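Local coordinates for protein biliverdin reductase (Synechocystis sp., PDB 5B3T) that reduces the linear tetrapyrrole biliverdin in the heme-degradation pathway, using NAD(P)H as the electron donor and probably yielding bilirubin, at residues R33-S38 with D290-L295; S38-F43 with D56-R61; A93-G98 with Q119-K124; Y216-L221 with G241-Q246. All coordinates share one frame; numbering follows the deposited sequence.

Contact 1 (R33-S38 with D290-L295)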
loop_
_atom_site.group_PDB
_atom_site.type_symbol
_atom_site.label_atom_id
_atom_site.label_comp_id
_atom_site.label_asym_id
_atom_site.label_seq_id
_atom_site.Cartn_x
_atom_site.Cartn_y
_atom_site.Cartn_z
ATOM N N ARG A 33 -17.961 -10.466 3.552
ATOM C CA ARG A 33 -19.371 -10.609 3.809
ATOM C C ARG A 33 -20.075 -11.446 2.747
ATOM O O ARG A 33 -20.819 -12.316 3.047
ATOM C CB ARG A 33 -20.068 -9.247 3.921
ATOM C CG ARG A 33 -21.523 -9.324 4.323
ATOM C CD ARG A 33 -22.237 -7.990 4.429
ATOM N NE ARG A 33 -21.934 -7.078 3.331
ATOM C CZ ARG A 33 -22.467 -5.866 3.169
ATOM N NH1 ARG A 33 -23.400 -5.432 4.024
ATOM N NH2 ARG A 33 -22.094 -5.114 2.141
ATOM N N GLY A 34 -19.788 -11.155 1.497
ATOM C CA GLY A 34 -20.437 -11.818 0.380
ATOM C C GLY A 34 -20.014 -13.263 0.226
ATOM O O GLY A 34 -20.810 -14.103 -0.201
ATOM N N ASP A 35 -18.765 -13.577 0.567
ATOM C CA ASP A 35 -18.264 -14.938 0.435
ATOM C C ASP A 35 -18.788 -15.792 1.582
ATOM O O ASP A 35 -18.736 -15.384 2.747
ATOM C CB ASP A 35 -16.738 -14.951 0.419
ATOM C CG ASP A 35 -16.172 -16.199 -0.234
ATOM O OD1 ASP A 35 -16.300 -17.296 0.353
ATOM O OD2 ASP A 35 -15.594 -16.084 -1.336
ATOM N N ARG A 36 -19.289 -16.981 1.254
ATOM C CA ARG A 36 -19.841 -17.852 2.282
ATOM C C ARG A 36 -18.769 -18.519 3.131
ATOM O O ARG A 36 -19.091 -19.069 4.189
ATOM C CB ARG A 36 -20.712 -18.934 1.654
ATOM C CG ARG A 36 -19.918 -20.104 1.124
ATOM C CD ARG A 36 -20.854 -21.200 0.686
ATOM N NE ARG A 36 -20.502 -22.505 1.237
ATOM C CZ ARG A 36 -19.486 -23.247 0.811
ATOM N NH1 ARG A 36 -18.711 -22.814 -0.175
ATOM N NH2 ARG A 36 -19.246 -24.427 1.368
ATOM N N ARG A 37 -17.512 -18.499 2.687
ATOM C CA ARG A 37 -16.435 -19.095 3.464
ATOM C C ARG A 37 -15.976 -18.214 4.618
ATOM O O ARG A 37 -15.134 -18.653 5.409
ATOM C CB ARG A 37 -15.242 -19.406 2.554
ATOM C CG ARG A 37 -15.524 -20.437 1.469
ATOM C CD ARG A 37 -14.400 -20.476 0.441
ATOM N NE ARG A 37 -14.377 -19.275 -0.392
ATOM C CZ ARG A 37 -13.424 -18.990 -1.272
ATOM N NH1 ARG A 37 -12.401 -19.819 -1.440
ATOM N NH2 ARG A 37 -13.491 -17.874 -1.987
ATOM N N SER A 38 -16.501 -16.997 4.739
ATOM C CA SER A 38 -16.003 -16.051 5.726
ATOM C C SER A 38 -17.163 -15.306 6.370
ATOM O O SER A 38 -18.288 -15.289 5.861
ATOM C CB SER A 38 -15.011 -15.060 5.102
ATOM O OG SER A 38 -15.554 -14.454 3.942
ATOM N N ASP A 290 -7.848 -11.079 -4.674
ATOM C CA ASP A 290 -6.887 -11.316 -3.603
ATOM C C ASP A 290 -7.570 -11.874 -2.361
ATOM O O ASP A 290 -7.059 -12.807 -1.732
ATOM C CB ASP A 290 -6.138 -10.031 -3.268
ATOM C CG ASP A 290 -4.988 -10.267 -2.312
ATOM O OD1 ASP A 290 -3.918 -10.721 -2.771
ATOM O OD2 ASP A 290 -5.155 -10.006 -1.102
ATOM N N THR A 291 -8.727 -11.317 -1.994
ATOM C CA THR A 291 -9.460 -11.833 -0.843
ATOM C C THR A 291 -9.870 -13.282 -1.062
ATOM O O THR A 291 -9.760 -14.112 -0.151
ATOM C CB THR A 291 -10.692 -10.970 -0.565
ATOM O OG1 THR A 291 -10.288 -9.614 -0.352
ATOM C CG2 THR A 291 -11.424 -11.471 0.674
ATOM N N GLU A 292 -10.338 -13.609 -2.269
ATOM C CA GLU A 292 -10.746 -14.980 -2.552
ATOM C C GLU A 292 -9.550 -15.925 -2.550
ATOM O O GLU A 292 -9.668 -17.082 -2.129
ATOM C CB GLU A 292 -11.496 -15.038 -3.882
ATOM C CG GLU A 292 -12.854 -14.351 -3.831
ATOM C CD GLU A 292 -13.566 -14.332 -5.170
ATOM O OE1 GLU A 292 -12.920 -14.618 -6.198
ATOM O OE2 GLU A 292 -14.779 -14.031 -5.190
ATOM N N ALA A 293 -8.388 -15.451 -3.009
ATOM C CA ALA A 293 -7.181 -16.266 -2.929
ATOM C C ALA A 293 -6.801 -16.541 -1.479
ATOM O O ALA A 293 -6.386 -17.655 -1.137
ATOM C CB ALA A 293 -6.033 -15.581 -3.669
ATOM N N VAL A 294 -6.941 -15.534 -0.612
ATOM C CA VAL A 294 -6.654 -15.721 0.809
ATOM C C VAL A 294 -7.606 -16.743 1.410
ATOM O O VAL A 294 -7.192 -17.643 2.151
ATOM C CB VAL A 294 -6.727 -14.371 1.548
ATOM C CG1 VAL A 294 -6.802 -14.583 3.049
ATOM C CG2 VAL A 294 -5.526 -13.503 1.191
ATOM N N LEU A 295 -8.896 -16.623 1.102
ATOM C CA LEU A 295 -9.862 -17.610 1.566
ATOM C C LEU A 295 -9.510 -19.002 1.059
ATOM O O LEU A 295 -9.614 -19.987 1.798
ATOM C CB LEU A 295 -11.268 -17.205 1.118
ATOM C CG LEU A 295 -11.793 -15.979 1.870
ATOM C CD1 LEU A 295 -13.145 -15.534 1.346
ATOM C CD2 LEU A 295 -11.866 -16.276 3.361
HETATM O O HOH W 1 -16.344 -14.169 -3.117
#
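The tight part of this contact is built round L295, which helix 283-300 presents to the turn 35-38. Its CB sits over the centre of one face of the R37 guanidinium, 3.7 Å from CZ. Its CD1 meets D35 tip to tip, 3.5 Å from D35 CG, while CD2 lies against S38 CB. A leucine suits the place because one branched side chain can lie under a flat cation and set a methyl against each end of the turn.

D35 fixes the rotation of the guanidinium; its CG is anti to the backbone N (chi1 -158°). R37 grips it side-on in a salt bridge: NE bonds the syn lone pair of OD1 at 2.9 Å, and NH2 meets OD2 at 2.8 Å from above the carboxylate plane. The backbone N of R37 takes the anti lone pair of OD1, an Asx turn. An alanine at D35 would probably release the R37 guanidinium from its fixed rotation over L295 and loosen the turn.

Toward E292 the packing is looser. The carboxylate oxygens D35 OD2 and E292 OE2 stand 4.4 Å apart, joined by a water that donates to both and probably eases their repulsion; E292 is also salt-bridged to R288. R37 NH1 pairs with D296, and L295 touches F32, so the contact joins the end of helix 23-34 and the start of strand 38-44 to helix 283-300.

Contact 2 (S38-F43 with D56-R61)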
loop_
_atom_site.group_PDB
_atom_site.type_symbol
_atom_site.label_atom_id
_atom_site.label_comp_id
_atom_site.label_asym_id
_atom_site.label_seq_id
_atom_site.Cartn_x
_atom_site.Cartn_y
_atom_site.Cartn_z
ATOM N N SER A 38 -16.501 -16.997 4.739
ATOM C CA SER A 38 -16.003 -16.051 5.726
ATOM C C SER A 38 -17.163 -15.306 6.370
ATOM O O SER A 38 -18.288 -15.289 5.861
ATOM C CB SER A 38 -15.011 -15.060 5.102
ATOM O OG SER A 38 -15.554 -14.454 3.942
ATOM N N GLN A 39 -16.860 -14.675 7.504
ATOM C CA GLN A 39 -17.841 -13.948 8.303
ATOM C C GLN A 39 -17.148 -12.761 8.955
ATOM O O GLN A 39 -16.141 -12.937 9.647
ATOM C CB GLN A 39 -18.460 -14.862 9.366
ATOM C CG GLN A 39 -19.467 -14.184 10.279
ATOM C CD GLN A 39 -20.777 -13.880 9.583
ATOM O OE1 GLN A 39 -21.206 -14.615 8.693
ATOM N NE2 GLN A 39 -21.426 -12.796 9.991
ATOM N N LEU A 40 -17.681 -11.563 8.736
ATOM C CA LEU A 40 -17.151 -10.360 9.366
ATOM C C LEU A 40 -17.717 -10.250 10.779
ATOM O O LEU A 40 -18.936 -10.168 10.960
ATOM C CB LEU A 40 -17.499 -9.127 8.532
ATOM C CG LEU A 40 -17.162 -7.737 9.074
ATOM C CD1 LEU A 40 -15.685 -7.621 9.405
ATOM C CD2 LEU A 40 -17.573 -6.662 8.074
ATOM N N VAL A 41 -16.838 -10.254 11.775
ATOM C CA VAL A 41 -17.247 -10.297 13.177
ATOM C C VAL A 41 -17.113 -8.936 13.851
ATOM O O VAL A 41 -18.029 -8.488 14.541
ATOM C CB VAL A 41 -16.444 -11.376 13.934
ATOM C CG1 VAL A 41 -16.669 -11.251 15.437
ATOM C CG2 VAL A 41 -16.817 -12.764 13.437
ATOM N N SER A 42 -15.976 -8.264 13.677
ATOM C CA SER A 42 -15.748 -6.995 14.355
ATOM C C SER A 42 -14.871 -6.101 13.492
ATOM O O SER A 42 -14.315 -6.527 12.476
ATOM C CB SER A 42 -15.110 -7.202 15.734
ATOM O OG SER A 42 -13.855 -7.849 15.624
ATOM N N PHE A 43 -14.758 -4.843 13.908
ATOM C CA PHE A 43 -13.849 -3.905 13.267
ATOM C C PHE A 43 -13.463 -2.834 14.277
ATOM O O PHE A 43 -14.077 -2.699 15.338
ATOM C CB PHE A 43 -14.464 -3.281 12.010
ATOM C CG PHE A 43 -15.353 -2.105 12.290
ATOM C CD1 PHE A 43 -16.664 -2.294 12.696
ATOM C CD2 PHE A 43 -14.881 -0.810 12.148
ATOM C CE1 PHE A 43 -17.485 -1.214 12.956
ATOM C CE2 PHE A 43 -15.698 0.275 12.408
ATOM C CZ PHE A 43 -17.002 0.072 12.811
ATOM N N ASP A 56 -22.487 1.223 10.178
ATOM C CA ASP A 56 -23.798 1.282 9.537
ATOM C C ASP A 56 -23.795 0.531 8.211
ATOM O O ASP A 56 -24.708 -0.255 7.929
ATOM C CB ASP A 56 -24.212 2.738 9.330
ATOM C CG ASP A 56 -25.697 2.891 9.068
ATOM O OD1 ASP A 56 -26.494 2.577 9.977
ATOM O OD2 ASP A 56 -26.068 3.326 7.958
ATOM N N THR A 57 -22.775 0.764 7.381
ATOM C CA THR A 57 -22.701 0.092 6.087
ATOM C C THR A 57 -22.679 -1.422 6.250
ATOM O O THR A 57 -23.359 -2.142 5.512
ATOM C CB THR A 57 -21.462 0.555 5.320
ATOM O OG1 THR A 57 -21.536 1.967 5.089
ATOM C CG2 THR A 57 -21.347 -0.177 3.984
ATOM N N PHE A 58 -21.919 -1.923 7.222
ATOM C CA PHE A 58 -21.666 -3.351 7.327
ATOM C C PHE A 58 -22.300 -4.000 8.549
ATOM O O PHE A 58 -21.974 -5.153 8.840
ATOM C CB PHE A 58 -20.159 -3.626 7.325
ATOM C CG PHE A 58 -19.467 -3.187 6.068
ATOM C CD1 PHE A 58 -19.654 -3.880 4.884
ATOM C CD2 PHE A 58 -18.632 -2.085 6.070
ATOM C CE1 PHE A 58 -19.021 -3.479 3.721
ATOM C CE2 PHE A 58 -17.993 -1.677 4.911
ATOM C CZ PHE A 58 -18.188 -2.375 3.733
ATOM N N GLY A 59 -23.198 -3.310 9.254
ATOM C CA GLY A 59 -23.929 -3.904 10.362
ATOM C C GLY A 59 -23.085 -4.785 11.261
ATOM O O GLY A 59 -23.430 -5.941 11.531
ATOM N N VAL A 60 -21.943 -4.254 11.682
ATOM C CA VAL A 60 -21.010 -4.942 12.562
ATOM C C VAL A 60 -20.700 -4.007 13.720
ATOM O O VAL A 60 -20.585 -2.791 13.529
ATOM C CB VAL A 60 -19.721 -5.354 11.816
ATOM C CG1 VAL A 60 -18.671 -5.843 12.784
ATOM C CG2 VAL A 60 -20.025 -6.440 10.807
ATOM N N ARG A 61 -20.583 -4.571 14.929
ATOM C CA ARG A 61 -20.348 -3.587 15.977
ATOM C C ARG A 61 -18.855 -3.318 16.141
ATOM O O ARG A 61 -18.038 -4.231 15.998
ATOM C CB ARG A 61 -20.929 -4.060 17.302
ATOM C CG ARG A 61 -22.438 -3.927 17.386
ATOM C CD ARG A 61 -22.964 -4.269 18.773
ATOM N NE ARG A 61 -22.754 -5.672 19.129
ATOM C CZ ARG A 61 -21.726 -6.125 19.843
ATOM N NH1 ARG A 61 -20.800 -5.288 20.292
ATOM N NH2 ARG A 61 -21.628 -7.420 20.112
#
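S38 OG, at the start of the strand and off the contact itself, is gripped by a single hydrogen bond, to F32 O. No hydrogen bond crosses between the two segments, which rest on packing alone. V60 is the centre of it, with its two methyls split between two neighbours. CG2 meets L40, 3.6 Å from L40 CG, while CG1, anti to the backbone N (chi1 170°), presses on the strand backbone 3.2 Å from V41 O and 3.5 Å from S42 CA. A beta-branched residue suits this double task. L40 CD2 also reaches F58 CB, the two side chains crossing at about a right angle.

This is the second strand of the Rossmann fold, at the edge of the parallel sheet; helix 48-58 follows it, and G59, with positive phi, lets the chain leave that helix and pass obliquely across the strand. F43 takes the crowded position at chi1 (83°) and turns its ring edge to V60, with CE1 3.5 Å from V60 O. An alanine at F43 would remove the ring that meets V60 O, F54 and T21, and would probably loosen the packing beside T21, an NADP(+)-binding residue. The backbone of F43 is hydrogen-bonded to that of Q63, further along the same loop.

Contact 3 (A93-G98 with Q119-K124)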
loop_
_atom_site.group_PDB
_atom_site.type_symbol
_atom_site.label_atom_id
_atom_site.label_comp_id
_atom_site.label_asym_id
_atom_site.label_seq_id
_atom_site.Cartn_x
_atom_site.Cartn_y
_atom_site.Cartn_z
ATOM N N ALA A 93 1.244 -7.975 17.189
ATOM C CA ALA A 93 0.311 -8.340 18.249
ATOM C C ALA A 93 -0.680 -9.392 17.770
ATOM O O ALA A 93 -0.991 -10.341 18.499
ATOM C CB ALA A 93 -0.423 -7.098 18.754
ATOM N N ALA A 94 -1.182 -9.242 16.540
ATOM C CA ALA A 94 -2.139 -10.206 16.006
ATOM C C ALA A 94 -1.503 -11.579 15.822
ATOM O O ALA A 94 -2.131 -12.602 16.119
ATOM C CB ALA A 94 -2.709 -9.699 14.682
ATOM N N LEU A 95 -0.263 -11.623 15.328
ATOM C CA LEU A 95 0.423 -12.902 15.176
ATOM C C LEU A 95 0.683 -13.551 16.529
ATOM O O LEU A 95 0.530 -14.767 16.684
ATOM C CB LEU A 95 1.735 -12.713 14.416
ATOM C CG LEU A 95 1.628 -12.392 12.925
ATOM C CD1 LEU A 95 2.990 -12.023 12.352
ATOM C CD2 LEU A 95 1.024 -13.569 12.175
ATOM N N GLN A 96 1.074 -12.750 17.521
ATOM C CA GLN A 96 1.308 -13.288 18.855
ATOM C C GLN A 96 0.034 -13.860 19.464
ATOM O O GLN A 96 0.095 -14.813 20.249
ATOM C CB GLN A 96 1.898 -12.201 19.749
ATOM C CG GLN A 96 3.334 -11.823 19.403
ATOM C CD GLN A 96 4.345 -12.871 19.843
ATOM O OE1 GLN A 96 3.980 -13.952 20.309
ATOM N NE2 GLN A 96 5.624 -12.531 19.744
ATOM N N ALA A 97 -1.122 -13.303 19.110
ATOM C CA ALA A 97 -2.407 -13.824 19.559
ATOM C C ALA A 97 -2.903 -14.986 18.705
ATOM O O ALA A 97 -4.045 -15.424 18.885
ATOM C CB ALA A 97 -3.451 -12.705 19.573
ATOM N N GLY A 98 -2.082 -15.486 17.786
ATOM C CA GLY A 98 -2.464 -16.628 16.978
ATOM C C GLY A 98 -3.473 -16.328 15.893
ATOM O O GLY A 98 -4.299 -17.187 15.571
ATOM N N GLN A 119 9.359 -13.993 10.254
ATOM C CA GLN A 119 9.793 -15.118 11.076
ATOM C C GLN A 119 8.730 -15.503 12.098
ATOM O O GLN A 119 8.477 -16.691 12.326
ATOM C CB GLN A 119 11.109 -14.772 11.773
ATOM C CG GLN A 119 11.667 -15.873 12.666
ATOM C CD GLN A 119 11.866 -17.183 11.933
ATOM O OE1 GLN A 119 11.409 -18.234 12.381
ATOM N NE2 GLN A 119 12.553 -17.127 10.799
ATOM N N LEU A 120 8.092 -14.507 12.720
ATOM C CA LEU A 120 7.082 -14.788 13.736
ATOM C C LEU A 120 5.889 -15.528 13.144
ATOM O O LEU A 120 5.369 -16.471 13.752
ATOM C CB LEU A 120 6.634 -13.486 14.400
ATOM C CG LEU A 120 5.474 -13.595 15.392
ATOM C CD1 LEU A 120 5.854 -14.473 16.577
ATOM C CD2 LEU A 120 5.029 -12.218 15.859
ATOM N N ALA A 121 5.440 -15.114 11.958
ATOM C CA ALA A 121 4.322 -15.797 11.318
ATOM C C ALA A 121 4.679 -17.239 10.980
ATOM O O ALA A 121 3.848 -18.143 11.135
ATOM C CB ALA A 121 3.890 -15.040 10.063
ATOM N N ARG A 122 5.911 -17.474 10.521
ATOM C CA ARG A 122 6.366 -18.840 10.285
ATOM C C ARG A 122 6.359 -19.643 11.580
ATOM O O ARG A 122 5.839 -20.763 11.627
ATOM C CB ARG A 122 7.771 -18.842 9.679
ATOM C CG ARG A 122 7.888 -18.283 8.271
ATOM C CD ARG A 122 9.112 -18.878 7.584
ATOM N NE ARG A 122 9.718 -17.983 6.603
ATOM C CZ ARG A 122 10.793 -17.238 6.843
ATOM N NH1 ARG A 122 11.373 -17.276 8.035
ATOM N NH2 ARG A 122 11.288 -16.455 5.895
ATOM N N GLU A 123 6.937 -19.078 12.644
ATOM C CA GLU A 123 7.035 -19.798 13.908
ATOM C C GLU A 123 5.663 -20.130 14.479
ATOM O O GLU A 123 5.498 -21.169 15.127
ATOM C CB GLU A 123 7.854 -18.982 14.911
ATOM C CG GLU A 123 9.359 -19.129 14.725
ATOM C CD GLU A 123 10.157 -18.058 15.447
ATOM O OE1 GLU A 123 9.541 -17.164 16.063
ATOM O OE2 GLU A 123 11.405 -18.112 15.398
ATOM N N LYS A 124 4.671 -19.274 14.245
ATOM C CA LYS A 124 3.310 -19.528 14.695
ATOM C C LYS A 124 2.477 -20.283 13.669
ATOM O O LYS A 124 1.335 -20.646 13.967
ATOM C CB LYS A 124 2.613 -18.209 15.050
ATOM C CG LYS A 124 3.361 -17.351 16.056
ATOM C CD LYS A 124 3.545 -18.079 17.375
ATOM C CE LYS A 124 2.716 -17.445 18.479
ATOM N NZ LYS A 124 1.259 -17.475 18.173
#
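L95 and L120 meet through different torsions. L95 has CG anti to its carbonyl carbon (chi1 -71°), which carries both methyls to A121, while CB itself faces L120; L120 instead has CG anti to the backbone N (chi1 174°), and its CD2 comes down on L95 CB at 3.6 Å. Both methyls of L95 rest on A121 CB from one side, with CD1 and CD2 each 3.9 Å away. Alanine suits that position: its single methyl lets a leucine lie close against the helix backbone.

Q96 starts out pointing away from the other helix but is bent at chi2 (-75°), so that its amide folds back across L120 at about a right angle, with NE2 3.7 Å from L120 CD1. Here a polar side chain at the rim shields a leucine methyl.

K124 is the most contorted of the side chains, bent at chi2, chi3 and chi4. The bends curl the chain round until NZ reaches L95 O, giving a hydrogen bond of 3.2 Å in the plane of the carbonyl. That oxygen already accepts from G98 N at 2.9 Å, so two donors hold it. Carbonyls at a helix C-terminus carry partial negative charge, and the ammonium is likely to be favoured there.

G98, with positive phi, is the C-prime residue of a Schellman motif that ends helix 87-96. The two helices belong to successive beta-alpha-beta crossovers of the Rossmann fold, their strands 77-80, 100-104 and 128-131 lying side by side in the parallel sheet, and L95 also packs on V101 of the middle strand.

Contact 4 (Y216-L221 with G241-Q246)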
loop_
_atom_site.group_PDB
_atom_site.type_symbol
_atom_site.label_atom_id
_atom_site.label_comp_id
_atom_site.label_asym_id
_atom_site.label_seq_id
_atom_site.Cartn_x
_atom_site.Cartn_y
_atom_site.Cartn_z
ATOM N N TYR A 216 2.727 18.335 13.420
ATOM C CA TYR A 216 2.054 18.274 12.136
ATOM C C TYR A 216 2.832 19.100 11.123
ATOM O O TYR A 216 3.466 20.099 11.471
ATOM C CB TYR A 216 0.618 18.800 12.242
ATOM C CG TYR A 216 -0.284 17.954 13.110
ATOM C CD1 TYR A 216 -0.359 18.164 14.481
ATOM C CD2 TYR A 216 -1.065 16.948 12.558
ATOM C CE1 TYR A 216 -1.181 17.390 15.278
ATOM C CE2 TYR A 216 -1.893 16.171 13.346
ATOM C CZ TYR A 216 -1.946 16.395 14.705
ATOM O OH TYR A 216 -2.770 15.623 15.491
ATOM N N PHE A 217 2.794 18.671 9.868
ATOM C CA PHE A 217 3.270 19.501 8.777
ATOM C C PHE A 217 2.077 19.986 7.966
ATOM O O PHE A 217 1.040 19.320 7.892
ATOM C CB PHE A 217 4.277 18.766 7.875
ATOM C CG PHE A 217 3.752 17.497 7.249
ATOM C CD1 PHE A 217 3.160 17.521 5.995
ATOM C CD2 PHE A 217 3.892 16.274 7.893
ATOM C CE1 PHE A 217 2.690 16.356 5.405
ATOM C CE2 PHE A 217 3.424 15.103 7.306
ATOM C CZ PHE A 217 2.824 15.145 6.062
ATOM N N ARG A 218 2.221 21.174 7.389
ATOM C CA ARG A 218 1.199 21.712 6.508
ATOM C C ARG A 218 1.500 21.453 5.042
ATOM O O ARG A 218 0.614 21.635 4.203
ATOM C CB ARG A 218 1.025 23.218 6.741
ATOM C CG ARG A 218 2.242 24.060 6.420
ATOM C CD ARG A 218 1.976 25.525 6.737
ATOM N NE ARG A 218 2.946 26.404 6.093
ATOM C CZ ARG A 218 2.739 27.001 4.924
ATOM N NH1 ARG A 218 1.595 26.815 4.280
ATOM N NH2 ARG A 218 3.671 27.786 4.402
ATOM N N ALA A 219 2.723 21.043 4.722
ATOM C CA ALA A 219 3.080 20.638 3.373
ATOM C C ALA A 219 4.348 19.805 3.447
ATOM O O ALA A 219 5.158 19.964 4.366
ATOM C CB ALA A 219 3.287 21.844 2.446
ATOM N N CYS A 220 4.506 18.909 2.478
ATOM C CA CYS A 220 5.735 18.151 2.331
ATOM C C CYS A 220 6.027 17.968 0.850
ATOM O O CYS A 220 5.114 17.867 0.026
ATOM C CB CYS A 220 5.663 16.781 3.028
ATOM S SG CYS A 220 4.560 15.576 2.255
ATOM N N LEU A 221 7.314 17.951 0.521
ATOM C CA LEU A 221 7.777 17.630 -0.823
ATOM C C LEU A 221 8.937 16.660 -0.687
ATOM O O LEU A 221 9.986 17.018 -0.142
ATOM C CB LEU A 221 8.207 18.881 -1.593
ATOM C CG LEU A 221 8.853 18.599 -2.953
ATOM C CD1 LEU A 221 7.900 17.826 -3.858
ATOM C CD2 LEU A 221 9.305 19.889 -3.619
ATOM N N GLY A 241 -0.126 19.339 0.411
ATOM C CA GLY A 241 -0.218 20.404 1.386
ATOM C C GLY A 241 -0.544 21.772 0.826
ATOM O O GLY A 241 -0.990 21.907 -0.317
ATOM N N GLU A 242 -0.296 22.803 1.636
ATOM C CA GLU A 242 -0.824 24.135 1.373
ATOM C C GLU A 242 -0.055 24.897 0.300
ATOM O O GLU A 242 -0.589 25.871 -0.241
ATOM C CB GLU A 242 -0.842 24.945 2.675
ATOM C CG GLU A 242 -1.892 24.468 3.674
ATOM C CD GLU A 242 -1.787 25.152 5.025
ATOM O OE1 GLU A 242 -0.967 26.085 5.167
ATOM O OE2 GLU A 242 -2.531 24.757 5.947
ATOM N N VAL A 243 1.172 24.482 -0.035
ATOM C CA VAL A 243 2.001 25.254 -0.958
ATOM C C VAL A 243 1.829 24.843 -2.414
ATOM O O VAL A 243 2.395 25.498 -3.300
ATOM C CB VAL A 243 3.497 25.153 -0.590
ATOM C CG1 VAL A 243 3.725 25.622 0.837
ATOM C CG2 VAL A 243 4.000 23.728 -0.785
ATOM N N PHE A 244 1.070 23.788 -2.695
ATOM C CA PHE A 244 0.956 23.244 -4.043
ATOM C C PHE A 244 -0.304 23.782 -4.709
ATOM O O PHE A 244 -1.417 23.535 -4.233
ATOM C CB PHE A 244 0.939 21.716 -4.008
ATOM C CG PHE A 244 2.226 21.111 -3.531
ATOM C CD1 PHE A 244 3.289 20.941 -4.401
ATOM C CD2 PHE A 244 2.378 20.720 -2.211
ATOM C CE1 PHE A 244 4.479 20.388 -3.968
ATOM C CE2 PHE A 244 3.568 20.167 -1.769
ATOM C CZ PHE A 244 4.620 20.000 -2.651
ATOM N N HIS A 245 -0.126 24.503 -5.815
ATOM C CA HIS A 245 -1.241 25.100 -6.535
ATOM C C HIS A 245 -1.632 24.336 -7.794
ATOM O O HIS A 245 -2.621 24.705 -8.436
ATOM C CB HIS A 245 -0.919 26.555 -6.899
ATOM C CG HIS A 245 -1.057 27.504 -5.750
ATOM N ND1 HIS A 245 -0.054 27.707 -4.825
ATOM C CD2 HIS A 245 -2.089 28.290 -5.364
ATOM C CE1 HIS A 245 -0.462 28.584 -3.925
ATOM N NE2 HIS A 245 -1.692 28.955 -4.230
ATOM N N GLN A 246 -0.895 23.291 -8.164
ATOM C CA GLN A 246 -1.256 22.448 -9.299
ATOM C C GLN A 246 -1.078 20.989 -8.911
ATOM O O GLN A 246 0.019 20.578 -8.517
ATOM C CB GLN A 246 -0.413 22.771 -10.538
ATOM C CG GLN A 246 -0.930 22.099 -11.806
ATOM C CD GLN A 246 0.142 21.929 -12.864
ATOM O OE1 GLN A 246 1.275 21.554 -12.559
ATOM N NE2 GLN A 246 -0.211 22.198 -14.115
#
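Strand 217-228 carries a classic beta bulge against strand 199-210, where R218 and A219 both face W209; on its other side A219 forms an antiparallel non-hydrogen-bonded pair with G241, at the end of strand 233-241, their CA atoms 3.9 Å apart. Glycine suits position 241 because a side chain would run into A219 CA and R218 O and, at these backbone angles, into the carbonyl O of K240. The type I turn 241-244 then carries the chain off, tied back by E242 N, which donates to R218 O at 3.0 Å in the carbonyl plane.

The R218 and E242 side chains cross at about a right angle. R218 takes the crowded position at chi1 (63°) and then runs extended to NE; its NH1 makes a salt bridge of 2.8 Å to the anti lone pair of E242 OE1, the bond bent to 145° at the hydrogen. Further along the turn, V243 CG2 rests on A219 CB, and F244 points a ring edge at the strand, with CE2 3.3 Å from C220 O and CZ 3.9 Å from L221 CB.

OE2 of E242 accepts from A167 N, so both carboxylate oxygens have donors. With a cation and a backbone N-H holding it, the glutamate probably stays ionised and helps to join the turn, the bulged strand and the loop at A167.

How the contacts relate
Contacts 2 and 3 lie wholly within the N-terminal Rossmann domain, at strand 38-44 on one edge of its parallel sheet and at two helices flanking its later strands; their centres are 24 Å apart. Contact 1 shares S38 with contact 2, centres 14 Å apart, and the two touch where R33 meets T57 and F58. It also brings back helix 283-300, so that along the chain contacts 2, 3 and 4 fall, in that order, inside the loop it closes. Contact 4 lies apart in the mixed sheet of the C-terminal domain, about 39 Å from contacts 1 and 3 between centres. Thus a helix from the C-terminal part of the sequence packs on the nucleotide-binding domain, joining the two parts.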